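PDB 4UZG: surface protein SPB1, which forms the backbone of the group B streptococcus pilus 2b, its subunits probably joined by sortase and stabilised internally by isopeptide bonds. Local coordinates for residues V17-T22 and Q162-R167; A47-L52 and P143-I148; I173-G178 and A187-K192. All coordinates share one frame; numbering follows the deposited sequence. Where two conformers were deposited one is given.

In the fold
From the N terminus, strand 16-26 enters contact 1 first. Its partner, residues 162-167, comes 140 residues later, so contact 1 closes the longest loop. Contact 2 opens and closes within that loop, joining residues 47-52 to residues 143-148. The two touch: Thr165 OG1 and Thr146 OG1 lie 2.7 Å apart, a probable hydrogen bond, and strands 146-153 and 162-165 are sheet neighbours. Together they tie early and late strands of the N-terminal part. The chain then passes directly into strand 169-177. Contact 3 closes a short loop in the prealbumin-like domain, in series with the others. Its centre is about 35 Å from that of contact 1.

Contact 1. Residues V17-T22 and Q162-R167; sequences VKYTIT and QKVTVR
The ring of Tyr19 meets Val164 at its edge and Val166 near its hydroxyl. Val164 CG1 sits close to the ring plane, 3.9 Å from Tyr19 CE1. Val17, two residues back on the same strand, covers one face: its CG1 lies 3.6 Å above the plane of the Tyr19 ring, offset toward the rim. The ring also meets that of Tyr127 on strand 121-131, with planes at about 10°.

Val166 CG1 touches both Val17 and Tyr19, 3.6 Å from Tyr19 OH and 3.9 Å from Val17 CG1. This methyl approaches the ring obliquely, and the two side chains run at about a right angle. Val166 was modelled in two conformers, so these contacts describe one of them. Val17 CG1 is anti to the backbone N (chi1 178°), which turns this methyl toward both Val166 and the tyrosine ring. For Tyr19, CG is anti to the carbonyl carbon (chi1 -69°), and the ring extends across to residues 162-167.

The contact is apolar and buried, and the two strands are not paired here. Strand 16-26 bonds instead to strands 4-6 and 121-131. Tyr19 also packs on Lys4 and Asn147, whose side chains are covalently joined. Tyr19, on both linked residues, and Val164, on Asn147, therefore pack against an intramolecular Lys-Asn isopeptide bond, while Val17 and Val166 meet the tyrosine. A bond of this kind, set in the apolar core of an all-beta domain, is characteristic of Gram-positive pilins.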
loop_
_atom_site.group_PDB
_atom_site.type_symbol
_atom_site.label_atom_id
_atom_site.label_comp_id
_atom_site.label_asym_id
_atom_site.label_seq_id
_atom_site.Cartn_x
_atom_site.Cartn_y
_atom_site.Cartn_z
ATOM N N VAL A 17 -5.466 2.691 -0.728
ATOM C CA VAL A 17 -4.567 3.212 0.277
ATOM C C VAL A 17 -5.044 4.609 0.641
ATOM O O VAL A 17 -5.164 5.464 -0.229
ATOM C CB VAL A 17 -3.132 3.302 -0.284
ATOM C CG1 VAL A 17 -2.190 3.895 0.750
ATOM C CG2 VAL A 17 -2.636 1.928 -0.753
ATOM N N LYS A 18 -5.366 4.848 1.915
ATOM C CA LYS A 18 -5.710 6.206 2.349
ATOM C C LYS A 18 -4.515 6.837 3.012
ATOM O O LYS A 18 -3.982 6.321 4.009
ATOM C CB LYS A 18 -6.909 6.264 3.283
ATOM C CG LYS A 18 -7.318 7.711 3.501
ATOM C CD LYS A 18 -8.711 7.870 4.082
ATOM C CE LYS A 18 -9.280 9.264 3.805
ATOM N NZ LYS A 18 -9.503 9.486 2.345
ATOM N N TYR A 19 -4.093 7.942 2.413
ATOM C CA TYR A 19 -2.975 8.737 2.878
ATOM C C TYR A 19 -3.449 9.953 3.666
ATOM O O TYR A 19 -4.481 10.550 3.336
ATOM C CB TYR A 19 -2.220 9.282 1.679
ATOM C CG TYR A 19 -1.460 8.280 0.834
ATOM C CD1 TYR A 19 -0.148 7.977 1.120
ATOM C CD2 TYR A 19 -2.028 7.686 -0.277
ATOM C CE1 TYR A 19 0.599 7.135 0.319
ATOM C CE2 TYR A 19 -1.294 6.821 -1.090
ATOM C CZ TYR A 19 0.017 6.548 -0.796
ATOM O OH TYR A 19 0.712 5.729 -1.651
ATOM N N THR A 20 -2.665 10.335 4.668
ATOM C CA THR A 20 -2.888 11.548 5.429
ATOM C C THR A 20 -1.589 12.339 5.524
ATOM O O THR A 20 -0.570 11.798 5.957
ATOM C CB THR A 20 -3.405 11.246 6.852
ATOM O OG1 THR A 20 -4.610 10.474 6.755
ATOM C CG2 THR A 20 -3.725 12.529 7.603
ATOM N N ILE A 21 -1.643 13.603 5.108
ATOM C CA ILE A 21 -0.533 14.536 5.269
ATOM C C ILE A 21 -0.958 15.527 6.345
ATOM O O ILE A 21 -2.024 16.134 6.236
ATOM C CB ILE A 21 -0.258 15.311 3.973
ATOM C CG1 ILE A 21 0.115 14.360 2.839
ATOM C CG2 ILE A 21 0.829 16.357 4.223
ATOM C CD1 ILE A 21 -0.015 15.020 1.467
ATOM N N THR A 22 -0.140 15.708 7.366
ATOM C CA THR A 22 -0.443 16.585 8.505
ATOM C C THR A 22 0.706 17.583 8.676
ATOM O O THR A 22 1.878 17.167 8.700
ATOM C CB THR A 22 -0.648 15.732 9.819
ATOM O OG1 THR A 22 -1.699 14.764 9.610
ATOM C CG2 THR A 22 -0.987 16.592 11.024
ATOM N N GLN A 162 8.066 14.710 4.222
ATOM C CA GLN A 162 7.588 13.582 5.002
ATOM C C GLN A 162 7.275 12.445 4.030
ATOM O O GLN A 162 6.610 12.660 3.014
ATOM C CB GLN A 162 6.339 13.949 5.828
ATOM C CG GLN A 162 6.528 15.116 6.795
ATOM C CD GLN A 162 7.477 14.818 7.941
ATOM O OE1 GLN A 162 7.417 13.745 8.554
ATOM N NE2 GLN A 162 8.333 15.782 8.268
ATOM N N LYS A 163 7.755 11.249 4.346
ATOM C CA LYS A 163 7.638 10.116 3.451
ATOM C C LYS A 163 6.867 8.991 4.109
ATOM O O LYS A 163 6.872 8.862 5.342
ATOM C CB LYS A 163 9.027 9.575 3.124
ATOM C CG LYS A 163 9.870 10.493 2.292
ATOM C CD LYS A 163 11.127 9.808 1.779
ATOM C CE LYS A 163 12.116 9.457 2.839
ATOM N NZ LYS A 163 13.426 9.113 2.183
ATOM N N VAL A 164 6.271 8.129 3.282
ATOM C CA VAL A 164 5.728 6.878 3.781
ATOM C C VAL A 164 5.860 5.835 2.679
ATOM O O VAL A 164 5.783 6.165 1.503
ATOM C CB VAL A 164 4.270 7.039 4.321
ATOM C CG1 VAL A 164 3.301 7.260 3.181
ATOM C CG2 VAL A 164 3.859 5.849 5.170
ATOM N N THR A 165 6.068 4.588 3.088
ATOM C CA THR A 165 6.236 3.464 2.169
ATOM C C THR A 165 5.054 2.512 2.303
ATOM O O THR A 165 4.787 2.019 3.393
ATOM C CB THR A 165 7.542 2.707 2.504
ATOM O OG1 THR A 165 8.663 3.613 2.476
ATOM C CG2 THR A 165 7.769 1.534 1.530
ATOM N N VAL A 166 4.334 2.276 1.213
ATOM C CA VAL A 166 3.267 1.278 1.247
ATOM C C VAL A 166 3.901 -0.110 1.177
ATOM O O VAL A 166 4.954 -0.303 0.565
ATOM C CB VAL A 166 2.227 1.447 0.130
ATOM C CG1 VAL A 166 1.476 2.771 0.284
ATOM C CG2 VAL A 166 2.875 1.270 -1.236
ATOM N N ARG A 167 3.284 -1.071 1.853
ATOM C CA ARG A 167 3.876 -2.400 2.001
ATOM C C ARG A 167 2.914 -3.507 1.619
ATOM O O ARG A 167 1.707 -3.407 1.878
ATOM C CB ARG A 167 4.299 -2.625 3.453
ATOM C CG ARG A 167 5.199 -1.617 4.077
ATOM C CD ARG A 167 6.588 -1.919 3.840
ATOM N NE ARG A 167 7.531 -0.940 4.355
ATOM C CZ ARG A 167 8.786 -0.940 3.978
ATOM N NH1 ARG A 167 9.208 -1.849 3.127
ATOM N NH2 ARG A 167 9.610 -0.020 4.412
#

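Contact 2. Residues A47-L52 and P143-I148; sequences ASVVDL and PENTNI
Val49 lays its CG1 methyl against the backbone carbonyl of Glu144. Val49 CG1 is 3.3 Å from Glu144 O. The rest of the side chain is turned to the same oxygen, with Val49 CG2 3.9 Å from Glu144 O. The contact is thus an apolar branch packed on a peptide oxygen. CG1 stands anti to the backbone N of Val49 (chi1 174°), which carries it forward onto the turn.

The same methyl also reaches the side-chain amide of Asn145. Val49 CG1 is 3.9 Å from Asn145 OD1, and the two side chains cross at about a right angle. The amide is held by polar partners elsewhere. Its ND2 donates to the carbonyls of Lys136 and Val166, and its OD1 is also hydrogen-bonded outside the two segments. These bonds fix the rotation of the amide that Val49 touches. The side chain of Glu144 leads away from Val49 and packs on Lys136.

The turn has its own internal bond: Thr146 N donates to Pro143 O at 3.1 Å. This closes the short 3-10 segment 143-145, which presents the Glu144 carbonyl to Val49.

The contact is buried loop-to-turn packing where two strands of the large mixed sheet begin, joining the loop before strand 50-62 to the turn before 146-153. Val49 directly precedes strand 50-62, and its backbone bonds to Lys132, just beyond strand 121-131. The 3-10 segment leads into strand 146-153, where Asn147 is covalently linked to Lys4. That strand pairs with strand 162-165, and Asn145 continues the pairing by a backbone bond to Val166.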
loop_
_atom_site.group_PDB
_atom_site.type_symbol
_atom_site.label_atom_id
_atom_site.label_comp_id
_atom_site.label_asym_id
_atom_site.label_seq_id
_atom_site.Cartn_x
_atom_site.Cartn_y
_atom_site.Cartn_z
ATOM N N ALA A 47 2.670 5.339 -11.179
ATOM C CA ALA A 47 1.297 4.872 -11.193
ATOM C C ALA A 47 1.209 3.346 -11.380
ATOM O O ALA A 47 0.154 2.764 -11.116
ATOM C CB ALA A 47 0.509 5.568 -12.273
ATOM N N SER A 48 2.302 2.709 -11.817
ATOM C CA SER A 48 2.367 1.250 -11.887
ATOM C C SER A 48 2.576 0.616 -10.504
ATOM O O SER A 48 2.545 -0.611 -10.390
ATOM C CB SER A 48 3.486 0.818 -12.827
ATOM O OG SER A 48 4.739 1.230 -12.324
ATOM N N VAL A 49 2.798 1.443 -9.489
ATOM C CA VAL A 49 3.030 1.025 -8.111
ATOM C C VAL A 49 1.892 1.494 -7.206
ATOM O O VAL A 49 1.237 0.669 -6.555
ATOM C CB VAL A 49 4.392 1.523 -7.594
ATOM C CG1 VAL A 49 4.555 1.214 -6.107
ATOM C CG2 VAL A 49 5.540 0.932 -8.415
ATOM N N VAL A 50 1.668 2.812 -7.095
ATOM C CA VAL A 50 0.454 3.317 -6.459
ATOM C C VAL A 50 -0.118 4.386 -7.376
ATOM O O VAL A 50 0.552 5.387 -7.671
ATOM C CB VAL A 50 0.645 3.910 -5.056
ATOM C CG1 VAL A 50 -0.721 4.302 -4.481
ATOM C CG2 VAL A 50 1.356 2.953 -4.113
ATOM N N ASP A 51 -1.335 4.169 -7.849
ATOM C CA ASP A 51 -2.007 5.070 -8.779
ATOM C C ASP A 51 -2.864 6.040 -7.971
ATOM O O ASP A 51 -3.834 5.638 -7.323
ATOM C CB ASP A 51 -2.850 4.212 -9.733
ATOM C CG ASP A 51 -3.520 4.984 -10.829
ATOM O OD1 ASP A 51 -3.691 6.197 -10.673
ATOM O OD2 ASP A 51 -3.901 4.350 -11.848
ATOM N N LEU A 52 -2.462 7.300 -7.968
ATOM C CA LEU A 52 -3.207 8.350 -7.281
ATOM C C LEU A 52 -4.657 8.373 -7.739
ATOM O O LEU A 52 -4.919 8.371 -8.950
ATOM C CB LEU A 52 -2.574 9.706 -7.623
ATOM C CG LEU A 52 -3.240 10.961 -7.057
ATOM C CD1 LEU A 52 -3.189 10.998 -5.542
ATOM C CD2 LEU A 52 -2.588 12.208 -7.667
ATOM N N PRO A 143 12.296 2.561 -2.066
ATOM C CA PRO A 143 11.969 3.883 -2.611
ATOM C C PRO A 143 10.849 3.832 -3.644
ATOM O O PRO A 143 10.093 4.777 -3.775
ATOM C CB PRO A 143 13.297 4.352 -3.256
ATOM C CG PRO A 143 14.356 3.512 -2.641
ATOM C CD PRO A 143 13.731 2.232 -2.173
ATOM N N GLU A 144 10.749 2.730 -4.376
ATOM C CA GLU A 144 9.733 2.604 -5.421
ATOM C C GLU A 144 8.317 2.581 -4.874
ATOM O O GLU A 144 7.394 2.879 -5.618
ATOM C CB GLU A 144 9.956 1.326 -6.238
ATOM C CG GLU A 144 11.403 1.027 -6.566
ATOM C CD GLU A 144 12.032 0.011 -5.620
ATOM O OE1 GLU A 144 12.130 0.265 -4.409
ATOM O OE2 GLU A 144 12.447 -1.062 -6.095
ATOM N N ASN A 145 8.157 2.227 -3.597
ATOM C CA ASN A 145 6.851 2.160 -2.958
ATOM C C ASN A 145 6.568 3.413 -2.118
ATOM O O ASN A 145 5.572 3.467 -1.393
ATOM C CB ASN A 145 6.795 0.962 -1.999
ATOM C CG ASN A 145 6.682 -0.407 -2.675
ATOM O OD1 ASN A 145 7.087 -0.631 -3.807
ATOM N ND2 ASN A 145 6.196 -1.349 -1.901
ATOM N N THR A 146 7.439 4.422 -2.202
ATOM C CA THR A 146 7.433 5.557 -1.274
ATOM C C THR A 146 6.967 6.814 -1.970
ATOM O O THR A 146 7.325 7.065 -3.124
ATOM C CB THR A 146 8.854 5.714 -0.694
ATOM O OG1 THR A 146 9.213 4.505 -0.007
ATOM C CG2 THR A 146 8.970 6.859 0.302
ATOM N N ASN A 147 6.181 7.615 -1.259
ATOM C CA ASN A 147 5.905 8.967 -1.710
ATOM C C ASN A 147 6.455 9.960 -0.718
ATOM O O ASN A 147 6.738 9.624 0.443
ATOM C CB ASN A 147 4.425 9.239 -1.855
ATOM C CG ASN A 147 3.731 9.230 -0.550
ATOM O OD1 ASN A 147 3.654 8.244 0.166
ATOM N N ILE A 148 6.599 11.204 -1.179
ATOM C CA ILE A 148 7.062 12.282 -0.329
ATOM C C ILE A 148 6.141 13.475 -0.474
ATOM O O ILE A 148 5.750 13.829 -1.578
ATOM C CB ILE A 148 8.529 12.693 -0.641
ATOM C CG1 ILE A 148 8.997 13.756 0.353
ATOM C CG2 ILE A 148 8.678 13.153 -2.063
ATOM C CD1 ILE A 148 10.476 14.058 0.320
#

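Contact 3. Residues I173-G178 and A187-K192; sequences IKKIDG and AIFVLK
Lys175 brings its aliphatic chain to the edge of the Phe189 ring. Lys175 CD lies in the ring plane, 3.8 Å from Phe189 CZ. The next carbon along, Lys175 CE, is 3.9 Å from Phe189 CZ. The lysine chain and the phenylalanine side chain cross at about a right angle. Nearer the backbone, Lys175 CG meets the methyl of Ala187, CB, at 4.0 Å.

The lysine chain is bent twice, at chi2 (63°) and chi4 (64°). These bends bring its end back toward its own strand, and NZ makes a weak hydrogen bond to Ile176 O (3.4 Å). That nitrogen is no longer a free amine. It is covalently joined to CG of Asn279, so both ends of the Lys175 side chain are fixed. Glu240 packs on both Lys175 and Phe189. A glutamate beside a Lys-Asn link recalls the isopeptide sites of other pilin domains, where it probably assists bond formation.

Strand 169-177 is the middle strand of a three-stranded sheet, between 225-231 and 273-279. It runs parallel to 273-279, the strand to which the Lys175-Asn279 link ties it. Strand 188-192 belongs to the other sheet, between 218-219 and 234-240. Phe189 and Lys175 thus meet in the core between the two sheets of the prealbumin-like domain, where Phe189 also packs on Ile226 of strand 225-231.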
loop_
_atom_site.group_PDB
_atom_site.type_symbol
_atom_site.label_atom_id
_atom_site.label_comp_id
_atom_site.label_asym_id
_atom_site.label_seq_id
_atom_site.Cartn_x
_atom_site.Cartn_y
_atom_site.Cartn_z
ATOM N N ILE A 173 5.889 -20.671 -2.400
ATOM C CA ILE A 173 5.561 -22.045 -2.054
ATOM C C ILE A 173 6.559 -22.976 -2.707
ATOM O O ILE A 173 6.780 -22.885 -3.909
ATOM C CB ILE A 173 4.150 -22.408 -2.563
ATOM C CG1 ILE A 173 3.080 -21.444 -2.058
ATOM C CG2 ILE A 173 3.797 -23.843 -2.171
ATOM C CD1 ILE A 173 1.759 -21.503 -2.870
ATOM N N LYS A 174 7.148 -23.877 -1.927
ATOM C CA LYS A 174 7.990 -24.933 -2.471
ATOM C C LYS A 174 7.335 -26.266 -2.218
ATOM O O LYS A 174 7.039 -26.626 -1.092
ATOM C CB LYS A 174 9.385 -24.957 -1.868
ATOM C CG LYS A 174 10.267 -26.046 -2.528
ATOM C CD LYS A 174 11.739 -25.975 -2.135
ATOM C CE LYS A 174 11.947 -26.269 -0.660
ATOM N NZ LYS A 174 13.352 -26.019 -0.205
ATOM N N LYS A 175 7.132 -27.010 -3.287
ATOM C CA LYS A 175 6.497 -28.314 -3.223
ATOM C C LYS A 175 7.566 -29.395 -3.305
ATOM O O LYS A 175 8.375 -29.376 -4.243
ATOM C CB LYS A 175 5.555 -28.452 -4.416
ATOM C CG LYS A 175 4.726 -29.681 -4.409
ATOM C CD LYS A 175 3.853 -29.571 -3.171
ATOM C CE LYS A 175 2.940 -30.699 -2.977
ATOM N NZ LYS A 175 3.648 -31.979 -2.750
ATOM N N ILE A 176 7.563 -30.312 -2.346
ATOM C CA ILE A 176 8.535 -31.386 -2.312
ATOM C C ILE A 176 7.881 -32.739 -2.052
ATOM O O ILE A 176 6.743 -32.840 -1.614
ATOM C CB ILE A 176 9.635 -31.136 -1.245
ATOM C CG1 ILE A 176 9.081 -31.252 0.190
ATOM C CG2 ILE A 176 10.363 -29.819 -1.500
ATOM C CD1 ILE A 176 10.151 -31.254 1.246
ATOM N N ASP A 177 8.650 -33.780 -2.338
ATOM C CA ASP A 177 8.358 -35.138 -1.872
ATOM C C ASP A 177 8.774 -35.222 -0.394
ATOM O O ASP A 177 9.914 -34.916 -0.055
ATOM C CB ASP A 177 9.178 -36.107 -2.743
ATOM C CG ASP A 177 8.990 -37.559 -2.394
ATOM O OD1 ASP A 177 9.131 -37.947 -1.218
ATOM O OD2 ASP A 177 8.794 -38.323 -3.355
ATOM N N GLY A 178 7.853 -35.604 0.486
ATOM C CA GLY A 178 8.141 -35.619 1.909
ATOM C C GLY A 178 9.252 -36.569 2.318
ATOM O O GLY A 178 9.870 -36.402 3.364
ATOM N N ALA A 187 2.271 -29.606 -9.484
ATOM C CA ALA A 187 1.185 -29.552 -8.501
ATOM C C ALA A 187 0.389 -28.274 -8.728
ATOM O O ALA A 187 0.965 -27.247 -9.074
ATOM C CB ALA A 187 1.749 -29.538 -7.101
ATOM N N ILE A 188 -0.924 -28.348 -8.523
ATOM C CA ILE A 188 -1.789 -27.197 -8.678
ATOM C C ILE A 188 -2.346 -26.816 -7.312
ATOM O O ILE A 188 -2.907 -27.669 -6.610
ATOM C CB ILE A 188 -2.951 -27.438 -9.669
ATOM C CG1 ILE A 188 -2.388 -27.898 -11.022
ATOM C CG2 ILE A 188 -3.820 -26.182 -9.810
ATOM C CD1 ILE A 188 -3.447 -28.275 -12.025
ATOM N N PHE A 189 -2.212 -25.539 -6.958
ATOM C CA PHE A 189 -2.753 -24.979 -5.720
ATOM C C PHE A 189 -3.661 -23.810 -6.009
ATOM O O PHE A 189 -3.488 -23.077 -6.995
ATOM C CB PHE A 189 -1.616 -24.467 -4.827
ATOM C CG PHE A 189 -0.828 -25.551 -4.141
ATOM C CD1 PHE A 189 0.205 -26.208 -4.803
ATOM C CD2 PHE A 189 -1.135 -25.958 -2.858
ATOM C CE1 PHE A 189 0.917 -27.195 -4.183
ATOM C CE2 PHE A 189 -0.425 -26.963 -2.247
ATOM C CZ PHE A 189 0.592 -27.599 -2.910
ATOM N N VAL A 190 -4.596 -23.603 -5.091
ATOM C CA VAL A 190 -5.292 -22.342 -4.929
ATOM C C VAL A 190 -5.004 -21.824 -3.518
ATOM O O VAL A 190 -4.614 -22.591 -2.631
ATOM C CB VAL A 190 -6.809 -22.468 -5.205
ATOM C CG1 VAL A 190 -7.047 -22.870 -6.648
ATOM C CG2 VAL A 190 -7.504 -23.427 -4.249
ATOM N N LEU A 191 -5.182 -20.522 -3.335
ATOM C CA LEU A 191 -4.935 -19.873 -2.047
ATOM C C LEU A 191 -6.259 -19.456 -1.427
ATOM O O LEU A 191 -7.057 -18.764 -2.056
ATOM C CB LEU A 191 -4.036 -18.652 -2.211
ATOM C CG LEU A 191 -3.522 -18.054 -0.891
ATOM C CD1 LEU A 191 -2.536 -18.977 -0.233
ATOM C CD2 LEU A 191 -2.890 -16.680 -1.133
ATOM N N LYS A 192 -6.479 -19.879 -0.193
ATOM C CA LYS A 192 -7.637 -19.479 0.590
ATOM C C LYS A 192 -7.223 -18.467 1.656
ATOM O O LYS A 192 -6.102 -18.539 2.196
ATOM C CB LYS A 192 -8.222 -20.741 1.238
ATOM C CG LYS A 192 -9.632 -20.678 1.759
ATOM C CD LYS A 192 -10.078 -21.996 2.348
ATOM C CE LYS A 192 -11.508 -21.930 2.800
ATOM N NZ LYS A 192 -11.933 -23.237 3.308
#